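Local coordinates for putative lipoprotein (Pectobacterium atrosepticum SCRI1043, PDB 3BDU) that is of unknown function but belongs to the DUF903 family of small SH3-like bacterial proteins and is probably attached to the cell membrane through a lipid, at residues S3-R13 and I42-G53; G12-K20 and S31-Q39. One frame throughout, in Å; residues are numbered along the deposited sequence.

Contact 1 (S3-R13 and I42-G53)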
loop_
_atom_site.group_PDB
_atom_site.type_symbol
_atom_site.label_atom_id
_atom_site.label_comp_id
_atom_site.label_asym_id
_atom_site.label_seq_id
_atom_site.Cartn_x
_atom_site.Cartn_y
_atom_site.Cartn_z
ATOM N N SER A 3 -16.075 26.991 4.584
ATOM C CA SER A 3 -16.632 25.789 5.194
ATOM C C SER A 3 -15.613 25.037 6.049
ATOM O O SER A 3 -14.501 24.752 5.603
ATOM C CB SER A 3 -17.178 24.859 4.107
ATOM O OG SER A 3 -16.157 24.492 3.191
ATOM N N ASN A 4 -16.006 24.720 7.279
ATOM C CA ASN A 4 -15.141 23.992 8.196
ATOM C C ASN A 4 -15.371 22.492 8.068
ATOM O O ASN A 4 -16.435 22.047 7.639
ATOM C CB ASN A 4 -15.416 24.407 9.644
ATOM C CG ASN A 4 -14.972 25.823 9.942
ATOM O OD1 ASN A 4 -13.794 26.158 9.807
ATOM N ND2 ASN A 4 -15.915 26.663 10.354
ATOM N N TYR A 5 -14.366 21.721 8.451
ATOM C CA TYR A 5 -14.451 20.272 8.413
ATOM C C TYR A 5 -13.967 19.740 9.752
ATOM O O TYR A 5 -13.228 20.415 10.473
ATOM C CB TYR A 5 -13.569 19.704 7.295
ATOM C CG TYR A 5 -14.126 19.893 5.906
ATOM C CD1 TYR A 5 -14.663 18.817 5.196
ATOM C CD2 TYR A 5 -14.140 21.150 5.303
ATOM C CE1 TYR A 5 -15.201 18.987 3.918
ATOM C CE2 TYR A 5 -14.674 21.329 4.028
ATOM C CZ TYR A 5 -15.202 20.245 3.343
ATOM O OH TYR A 5 -15.725 20.424 2.089
ATOM N N VAL A 6 -14.399 18.534 10.089
ATOM C CA VAL A 6 -13.981 17.894 11.322
ATOM C C VAL A 6 -13.347 16.562 10.941
ATOM O O VAL A 6 -14.005 15.718 10.345
ATOM C CB VAL A 6 -15.169 17.597 12.260
ATOM C CG1 VAL A 6 -14.661 16.875 13.497
ATOM C CG2 VAL A 6 -15.881 18.895 12.658
ATOM N N LEU A 7 -12.072 16.386 11.266
ATOM C CA LEU A 7 -11.371 15.141 10.963
ATOM C C LEU A 7 -11.375 14.228 12.188
ATOM O O LEU A 7 -11.087 14.676 13.301
ATOM C CB LEU A 7 -9.910 15.406 10.576
ATOM C CG LEU A 7 -9.533 16.127 9.278
ATOM C CD1 LEU A 7 -10.198 17.498 9.236
ATOM C CD2 LEU A 7 -8.019 16.264 9.198
ATOM N N HIS A 8 -11.707 12.957 11.980
ATOM C CA HIS A 8 -11.704 11.972 13.056
ATOM C C HIS A 8 -10.510 11.071 12.780
ATOM O O HIS A 8 -10.422 10.454 11.720
ATOM C CB HIS A 8 -13.005 11.164 13.056
ATOM C CG HIS A 8 -14.225 12.008 13.247
ATOM N ND1 HIS A 8 -14.634 12.947 12.323
ATOM C CD2 HIS A 8 -15.097 12.096 14.280
ATOM C CE1 HIS A 8 -15.700 13.576 12.777
ATOM N NE2 HIS A 8 -16.004 13.080 13.965
ATOM N N THR A 9 -9.588 11.013 13.734
ATOM C CA THR A 9 -8.380 10.211 13.592
ATOM C C THR A 9 -8.566 8.794 14.109
ATOM O O THR A 9 -9.505 8.504 14.854
ATOM C CB THR A 9 -7.221 10.819 14.377
ATOM O OG1 THR A 9 -7.477 10.654 15.774
ATOM C CG2 THR A 9 -7.084 12.308 14.068
ATOM N N ASN A 10 -7.657 7.908 13.725
ATOM C CA ASN A 10 -7.750 6.535 14.182
ATOM C C ASN A 10 -7.245 6.378 15.609
ATOM O O ASN A 10 -7.116 5.262 16.110
ATOM C CB ASN A 10 -7.012 5.590 13.226
ATOM C CG ASN A 10 -7.862 5.213 12.020
ATOM O OD1 ASN A 10 -9.052 4.905 12.157
ATOM N ND2 ASN A 10 -7.259 5.219 10.838
ATOM N N ASP A 11 -6.957 7.496 16.266
ATOM C CA ASP A 11 -6.514 7.448 17.653
ATOM C C ASP A 11 -7.463 8.219 18.571
ATOM O O ASP A 11 -7.054 8.752 19.603
ATOM C CB ASP A 11 -5.076 7.971 17.811
ATOM C CG ASP A 11 -4.849 9.313 17.140
ATOM O OD1 ASP A 11 -5.674 10.233 17.308
ATOM O OD2 ASP A 11 -3.816 9.453 16.455
ATOM N N GLY A 12 -8.730 8.285 18.174
ATOM C CA GLY A 12 -9.742 8.949 18.980
ATOM C C GLY A 12 -9.716 10.458 19.147
ATOM O O GLY A 12 -10.152 10.970 20.181
ATOM N N ARG A 13 -9.222 11.177 18.146
ATOM C CA ARG A 13 -9.183 12.633 18.208
ATOM C C ARG A 13 -10.089 13.215 17.134
ATOM O O ARG A 13 -10.373 12.564 16.132
ATOM C CB ARG A 13 -7.765 13.159 17.972
ATOM C CG ARG A 13 -6.858 13.201 19.194
ATOM C CD ARG A 13 -5.528 13.842 18.814
ATOM N NE ARG A 13 -4.867 13.061 17.773
ATOM C CZ ARG A 13 -4.043 13.558 16.857
ATOM N NH1 ARG A 13 -3.759 14.853 16.833
ATOM N NH2 ARG A 13 -3.502 12.751 15.957
ATOM N N ILE A 42 -1.271 15.413 8.273
ATOM C CA ILE A 42 -1.504 14.204 9.045
ATOM C C ILE A 42 -1.471 12.992 8.121
ATOM O O ILE A 42 -2.018 13.032 7.017
ATOM C CB ILE A 42 -2.868 14.281 9.779
ATOM C CG1 ILE A 42 -3.106 13.000 10.576
ATOM C CG2 ILE A 42 -4.003 14.501 8.768
ATOM C CD1 ILE A 42 -4.350 13.059 11.441
ATOM N N ASN A 43 -0.807 11.926 8.558
ATOM C CA ASN A 43 -0.718 10.700 7.764
ATOM C C ASN A 43 -2.131 10.223 7.376
ATOM O O ASN A 43 -3.009 10.107 8.231
ATOM C CB ASN A 43 0.005 9.611 8.570
ATOM C CG ASN A 43 0.390 8.406 7.722
ATOM O OD1 ASN A 43 -0.458 7.800 7.065
ATOM N ND2 ASN A 43 1.672 8.052 7.737
ATOM N N ARG A 44 -2.342 9.943 6.091
ATOM C CA ARG A 44 -3.645 9.489 5.598
ATOM C C ARG A 44 -4.136 8.259 6.354
ATOM O O ARG A 44 -5.339 8.049 6.492
ATOM C CB ARG A 44 -3.568 9.136 4.104
ATOM C CG ARG A 44 -3.163 10.275 3.182
ATOM C CD ARG A 44 -2.901 9.755 1.765
ATOM N NE ARG A 44 -4.054 9.035 1.231
ATOM C CZ ARG A 44 -4.094 8.473 0.029
ATOM N NH1 ARG A 44 -3.036 8.542 -0.770
ATOM N NH2 ARG A 44 -5.194 7.845 -0.375
ATOM N N ASP A 45 -3.205 7.434 6.824
ATOM C CA ASP A 45 -3.584 6.226 7.555
ATOM C C ASP A 45 -4.172 6.529 8.930
ATOM O O ASP A 45 -4.809 5.669 9.538
ATOM C CB ASP A 45 -2.384 5.287 7.699
ATOM C CG ASP A 45 -1.883 4.782 6.359
ATOM O OD1 ASP A 45 -2.727 4.563 5.465
ATOM O OD2 ASP A 45 -0.655 4.594 6.202
ATOM N N ASN A 46 -3.986 7.755 9.407
ATOM C CA ASN A 46 -4.510 8.135 10.712
ATOM C C ASN A 46 -5.817 8.911 10.601
ATOM O O ASN A 46 -6.300 9.454 11.595
ATOM C CB ASN A 46 -3.493 8.979 11.485
ATOM C CG ASN A 46 -3.807 9.047 12.978
ATOM O OD1 ASN A 46 -3.328 9.933 13.688
ATOM N ND2 ASN A 46 -4.605 8.094 13.461
ATOM N N VAL A 47 -6.379 8.980 9.397
ATOM C CA VAL A 47 -7.640 9.685 9.196
ATOM C C VAL A 47 -8.722 8.666 8.865
ATOM O O VAL A 47 -8.724 8.056 7.787
ATOM C CB VAL A 47 -7.543 10.735 8.060
ATOM C CG1 VAL A 47 -8.889 11.432 7.884
ATOM C CG2 VAL A 47 -6.464 11.764 8.391
ATOM N N LYS A 48 -9.642 8.484 9.807
ATOM C CA LYS A 48 -10.730 7.529 9.649
ATOM C C LYS A 48 -11.905 8.094 8.860
ATOM O O LYS A 48 -12.380 7.473 7.910
ATOM C CB LYS A 48 -11.211 7.073 11.030
ATOM C CG LYS A 48 -12.314 6.034 11.000
ATOM C CD LYS A 48 -12.665 5.579 12.408
ATOM C CE LYS A 48 -13.653 4.417 12.381
ATOM N NZ LYS A 48 -14.045 3.980 13.754
ATOM N N GLU A 49 -12.380 9.264 9.270
ATOM C CA GLU A 49 -13.518 9.901 8.617
ATOM C C GLU A 49 -13.373 11.411 8.654
ATOM O O GLU A 49 -12.551 11.955 9.396
ATOM C CB GLU A 49 -14.820 9.531 9.328
ATOM C CG GLU A 49 -15.032 8.054 9.544
ATOM C CD GLU A 49 -16.255 7.779 10.398
ATOM O OE1 GLU A 49 -17.384 7.864 9.874
ATOM O OE2 GLU A 49 -16.081 7.491 11.601
HETATM N N MSE A 50 -14.208 12.082 7.875
HETATM C CA MSE A 50 -14.181 13.530 7.804
HETATM C C MSE A 50 -15.592 14.046 7.556
HETATM O O MSE A 50 -16.254 13.624 6.613
HETATM C CB MSE A 50 -13.255 13.953 6.673
HETATM C CG MSE A 50 -12.909 15.413 6.646
HETATM SE SE MSE A 50 -11.621 15.708 5.245
HETATM C CE MSE A 50 -10.083 14.922 6.095
ATOM N N ALA A 51 -16.045 14.960 8.404
ATOM C CA ALA A 51 -17.382 15.518 8.276
ATOM C C ALA A 51 -17.340 17.005 7.935
ATOM O O ALA A 51 -16.569 17.763 8.523
ATOM C CB ALA A 51 -18.156 15.297 9.576
ATOM N N LYS A 52 -18.165 17.410 6.976
ATOM C CA LYS A 52 -18.231 18.805 6.563
ATOM C C LYS A 52 -19.219 19.544 7.466
ATOM O O LYS A 52 -20.412 19.241 7.470
ATOM C CB LYS A 52 -18.686 18.901 5.104
ATOM C CG LYS A 52 -18.704 20.317 4.553
ATOM C CD LYS A 52 -19.258 20.337 3.134
ATOM C CE LYS A 52 -19.252 21.738 2.550
ATOM N NZ LYS A 52 -17.875 22.271 2.410
ATOM N N GLY A 53 -18.710 20.506 8.230
ATOM C CA GLY A 53 -19.548 21.270 9.140
ATOM C C GLY A 53 -18.842 21.487 10.469
ATOM O O GLY A 53 -17.639 21.241 10.579
#

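Contact 2 (G12-K20 and S31-Q39)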
loop_
_atom_site.group_PDB
_atom_site.type_symbol
_atom_site.label_atom_id
_atom_site.label_comp_id
_atom_site.label_asym_id
_atom_site.label_seq_id
_atom_site.Cartn_x
_atom_site.Cartn_y
_atom_site.Cartn_z
ATOM N N GLY A 12 -8.730 8.285 18.174
ATOM C CA GLY A 12 -9.742 8.949 18.980
ATOM C C GLY A 12 -9.716 10.458 19.147
ATOM O O GLY A 12 -10.152 10.970 20.181
ATOM N N ARG A 13 -9.222 11.177 18.146
ATOM C CA ARG A 13 -9.183 12.633 18.208
ATOM C C ARG A 13 -10.089 13.215 17.134
ATOM O O ARG A 13 -10.373 12.564 16.132
ATOM C CB ARG A 13 -7.765 13.159 17.972
ATOM C CG ARG A 13 -6.858 13.201 19.194
ATOM C CD ARG A 13 -5.528 13.842 18.814
ATOM N NE ARG A 13 -4.867 13.061 17.773
ATOM C CZ ARG A 13 -4.043 13.558 16.857
ATOM N NH1 ARG A 13 -3.759 14.853 16.833
ATOM N NH2 ARG A 13 -3.502 12.751 15.957
ATOM N N THR A 14 -10.550 14.436 17.362
ATOM C CA THR A 14 -11.383 15.143 16.402
ATOM C C THR A 14 -10.647 16.456 16.218
ATOM O O THR A 14 -10.301 17.126 17.192
ATOM C CB THR A 14 -12.803 15.411 16.934
ATOM O OG1 THR A 14 -12.722 16.126 18.170
ATOM C CG2 THR A 14 -13.544 14.098 17.155
ATOM N N ILE A 15 -10.393 16.812 14.967
ATOM C CA ILE A 15 -9.662 18.028 14.650
ATOM C C ILE A 15 -10.502 18.918 13.742
ATOM O O ILE A 15 -11.068 18.446 12.757
ATOM C CB ILE A 15 -8.320 17.666 13.940
ATOM C CG1 ILE A 15 -7.521 16.695 14.818
ATOM C CG2 ILE A 15 -7.488 18.918 13.682
ATOM C CD1 ILE A 15 -6.223 16.211 14.183
ATOM N N VAL A 16 -10.595 20.199 14.083
ATOM C CA VAL A 16 -11.353 21.141 13.267
ATOM C C VAL A 16 -10.431 21.720 12.202
ATOM O O VAL A 16 -9.322 22.168 12.500
ATOM C CB VAL A 16 -11.904 22.315 14.100
ATOM C CG1 VAL A 16 -12.620 23.299 13.186
ATOM C CG2 VAL A 16 -12.849 21.800 15.175
ATOM N N ALA A 17 -10.888 21.700 10.959
ATOM C CA ALA A 17 -10.108 22.237 9.857
ATOM C C ALA A 17 -10.890 23.366 9.199
ATOM O O ALA A 17 -12.115 23.294 9.092
ATOM C CB ALA A 17 -9.824 21.140 8.826
ATOM N N GLU A 18 -10.175 24.408 8.788
ATOM C CA GLU A 18 -10.768 25.544 8.091
ATOM C C GLU A 18 -10.499 25.267 6.616
ATOM O O GLU A 18 -9.382 25.463 6.138
ATOM C CB GLU A 18 -10.082 26.854 8.488
ATOM C CG GLU A 18 -10.375 27.335 9.898
ATOM C CD GLU A 18 -9.897 28.764 10.141
ATOM O OE1 GLU A 18 -8.666 29.005 10.124
ATOM O OE2 GLU A 18 -10.759 29.648 10.343
ATOM N N GLY A 19 -11.514 24.808 5.900
ATOM C CA GLY A 19 -11.319 24.486 4.499
ATOM C C GLY A 19 -11.135 22.983 4.390
ATOM O O GLY A 19 -10.711 22.342 5.353
ATOM N N LYS A 20 -11.439 22.418 3.225
ATOM C CA LYS A 20 -11.335 20.974 3.031
ATOM C C LYS A 20 -9.917 20.428 3.042
ATOM O O LYS A 20 -9.066 20.868 2.279
ATOM C CB LYS A 20 -12.002 20.547 1.714
ATOM C CG LYS A 20 -12.170 19.028 1.602
ATOM C CD LYS A 20 -12.958 18.587 0.369
ATOM C CE LYS A 20 -12.081 18.501 -0.863
ATOM N NZ LYS A 20 -12.817 17.908 -2.012
ATOM N N SER A 31 -3.147 17.471 4.085
ATOM C CA SER A 31 -2.808 18.815 4.527
ATOM C C SER A 31 -4.050 19.642 4.829
ATOM O O SER A 31 -5.065 19.523 4.141
ATOM C CB SER A 31 -1.960 19.491 3.433
ATOM O OG SER A 31 -1.886 20.893 3.603
ATOM N N TYR A 32 -3.975 20.464 5.872
ATOM C CA TYR A 32 -5.101 21.319 6.252
ATOM C C TYR A 32 -4.649 22.473 7.133
ATOM O O TYR A 32 -3.490 22.548 7.529
ATOM C CB TYR A 32 -6.172 20.516 7.017
ATOM C CG TYR A 32 -5.729 19.978 8.365
ATOM C CD1 TYR A 32 -4.921 18.847 8.457
ATOM C CD2 TYR A 32 -6.105 20.613 9.551
ATOM C CE1 TYR A 32 -4.494 18.356 9.690
ATOM C CE2 TYR A 32 -5.678 20.133 10.796
ATOM C CZ TYR A 32 -4.873 19.003 10.856
ATOM O OH TYR A 32 -4.428 18.529 12.071
ATOM N N THR A 33 -5.583 23.369 7.440
ATOM C CA THR A 33 -5.319 24.511 8.309
ATOM C C THR A 33 -6.255 24.339 9.501
ATOM O O THR A 33 -7.452 24.123 9.320
ATOM C CB THR A 33 -5.652 25.842 7.604
ATOM O OG1 THR A 33 -4.939 25.917 6.364
ATOM C CG2 THR A 33 -5.250 27.027 8.481
ATOM N N ASP A 34 -5.715 24.407 10.714
ATOM C CA ASP A 34 -6.546 24.240 11.894
ATOM C C ASP A 34 -7.255 25.530 12.282
ATOM O O ASP A 34 -7.062 26.571 11.649
ATOM C CB ASP A 34 -5.731 23.713 13.085
ATOM C CG ASP A 34 -4.574 24.620 13.462
ATOM O OD1 ASP A 34 -4.717 25.860 13.373
ATOM O OD2 ASP A 34 -3.521 24.084 13.867
ATOM N N ALA A 35 -8.073 25.447 13.327
ATOM C CA ALA A 35 -8.844 26.588 13.811
ATOM C C ALA A 35 -7.991 27.772 14.241
ATOM O O ALA A 35 -8.507 28.868 14.451
ATOM C CB ALA A 35 -9.745 26.151 14.969
ATOM N N TYR A 36 -6.688 27.555 14.375
ATOM C CA TYR A 36 -5.788 28.624 14.795
ATOM C C TYR A 36 -4.954 29.188 13.653
ATOM O O TYR A 36 -4.020 29.957 13.878
ATOM C CB TYR A 36 -4.875 28.115 15.906
ATOM C CG TYR A 36 -5.607 27.822 17.193
ATOM C CD1 TYR A 36 -6.158 28.855 17.951
ATOM C CD2 TYR A 36 -5.744 26.518 17.660
ATOM C CE1 TYR A 36 -6.826 28.596 19.147
ATOM C CE2 TYR A 36 -6.412 26.246 18.859
ATOM C CZ TYR A 36 -6.948 27.292 19.596
ATOM O OH TYR A 36 -7.597 27.040 20.783
ATOM N N GLY A 37 -5.292 28.799 12.430
ATOM C CA GLY A 37 -4.570 29.291 11.272
ATOM C C GLY A 37 -3.242 28.606 11.017
ATOM O O GLY A 37 -2.488 29.015 10.136
ATOM N N GLN A 38 -2.944 27.560 11.776
ATOM C CA GLN A 38 -1.686 26.848 11.588
ATOM C C GLN A 38 -1.834 25.738 10.551
ATOM O O GLN A 38 -2.812 24.990 10.568
ATOM C CB GLN A 38 -1.207 26.240 12.909
ATOM C CG GLN A 38 0.202 25.661 12.829
ATOM C CD GLN A 38 0.767 25.286 14.184
ATOM O OE1 GLN A 38 1.957 24.989 14.312
ATOM N NE2 GLN A 38 -0.081 25.294 15.205
ATOM N N GLN A 39 -0.863 25.649 9.649
ATOM C CA GLN A 39 -0.873 24.626 8.615
ATOM C C GLN A 39 -0.377 23.323 9.224
ATOM O O GLN A 39 0.690 23.283 9.841
ATOM C CB GLN A 39 0.023 25.036 7.445
ATOM C CG GLN A 39 -0.499 26.242 6.676
ATOM C CD GLN A 39 0.257 26.485 5.382
ATOM O OE1 GLN A 39 1.381 26.987 5.387
ATOM N NE2 GLN A 39 -0.355 26.108 4.261
HETATM O O HOH W 1 -8.322 22.985 14.889
HETATM O O HOH W 2 -8.005 23.047 5.657
#

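Contact 1 (S3-R13 and I42-G53)
Val-6 and Ala-51 form a hydrogen-bonded antiparallel pair, with Val-6 N to Ala-51 O at 2.8 Å and Ala-51 N to Val-6 O at 2.9 Å. His-8 N donates to Glu-49 O. Beyond it lies a classic beta bulge: His-8 O accepts from Lys-48 N at 2.9 Å and only weakly from Glu-49 N, which shifts the register by one residue. At the turn, the amide of Asn-10 sends ND2 to Asp-45 O (2.8 Å), with the acceptor lying in the amide plane.

On the face carrying Tyr-5, Leu-7 and Met-50, the Lys-52 chain runs over the tyrosine ring, its CG 4.0 Å from the centroid. A bend at chi4 (64°) then brings Lys-52 NZ to donate a hydrogen bond to Tyr-5 OH at 2.9 Å. Selenomethionine Met-50 lies alongside Leu-7, its CE tight against Leu-7 CG at 3.4 Å, with SE approaching the Tyr-5 ring obliquely, a Met-aromatic contact.

Pro-21 packs on this same apolar face. Strand 4-9 is the middle of its sheet, between strands 14-18 and 47-52, and beyond 47-52 the sheet continues into a strand of the second subunit.

Contact 2 (G12-K20 and S31-Q39)
Ala-17 and Ile-15 of strand 14-18 meet Tyr-32 of strand 30-33 where the two sheets of a small SH3-like beta fold come together. The short strand segments cross at 83°, so the interface depends on side chains and one direct backbone bond rather than a regular ladder.

The tyrosine can be followed outward. Tyr-32 CB lies 4.1 Å from Ala-17 CB. Chi1 (65°) sets CG between the backbone N and the carbonyl carbon, and the ring then runs along strand 14-18 toward Ile-15. Tyr-32 CD2 still packs on Ala-17 CB, at 3.8 Å, while its CE2 has passed on to Ile-15 CG2, at 3.6 Å. At the tip, Tyr-32 OH sits against both methyls of Ile-15, the CG2 branch and the CD1 end. The two side chains cross at about a right angle, and Pro-21 and Ile-42 also pack on the tyrosine.

Beside this apolar contact, Glu-18 N donates to Thr-33 O at 2.8 Å. Two waters add bridges between the backbones: one links Val-16 O to Ala-35 N, and another gives to Glu-18 O and Gly-19 O while accepting from Thr-33 N.

The chain after Thr-33 folds back through a type I turn, Asp-34 to Gly-37. Asp-34 OD1 takes Tyr-36 N at 2.8 Å, which makes an Asx turn, and also Gln-38 N at 2.9 Å, the two arriving from opposite faces of its carboxylate plane.

How the contacts relate
From the N terminus, strand 4-9 reverses through the turn Thr-9 to Gly-12 and returns as strand 14-18; Gly-12 and Arg-13 belong to the segments of both contacts. The chain then crosses to the second sheet, strands 22-23, 30-33 and 39-42. Contact 2 closes this shorter loop by bringing 31-39 back against 12-20, sheet against sheet. Its touching residues lie within the longer loop of contact 1, where the last strand, 47-52, returns to the first. Contact 1 thus completes one sheet within this chain and contact 2 joins it to the other. Strand 4-9 connects them directly: Tyr-5 O to Ala-17 N and Leu-7 N to Ile-15 O, both 2.7 Å, are probable hydrogen bonds.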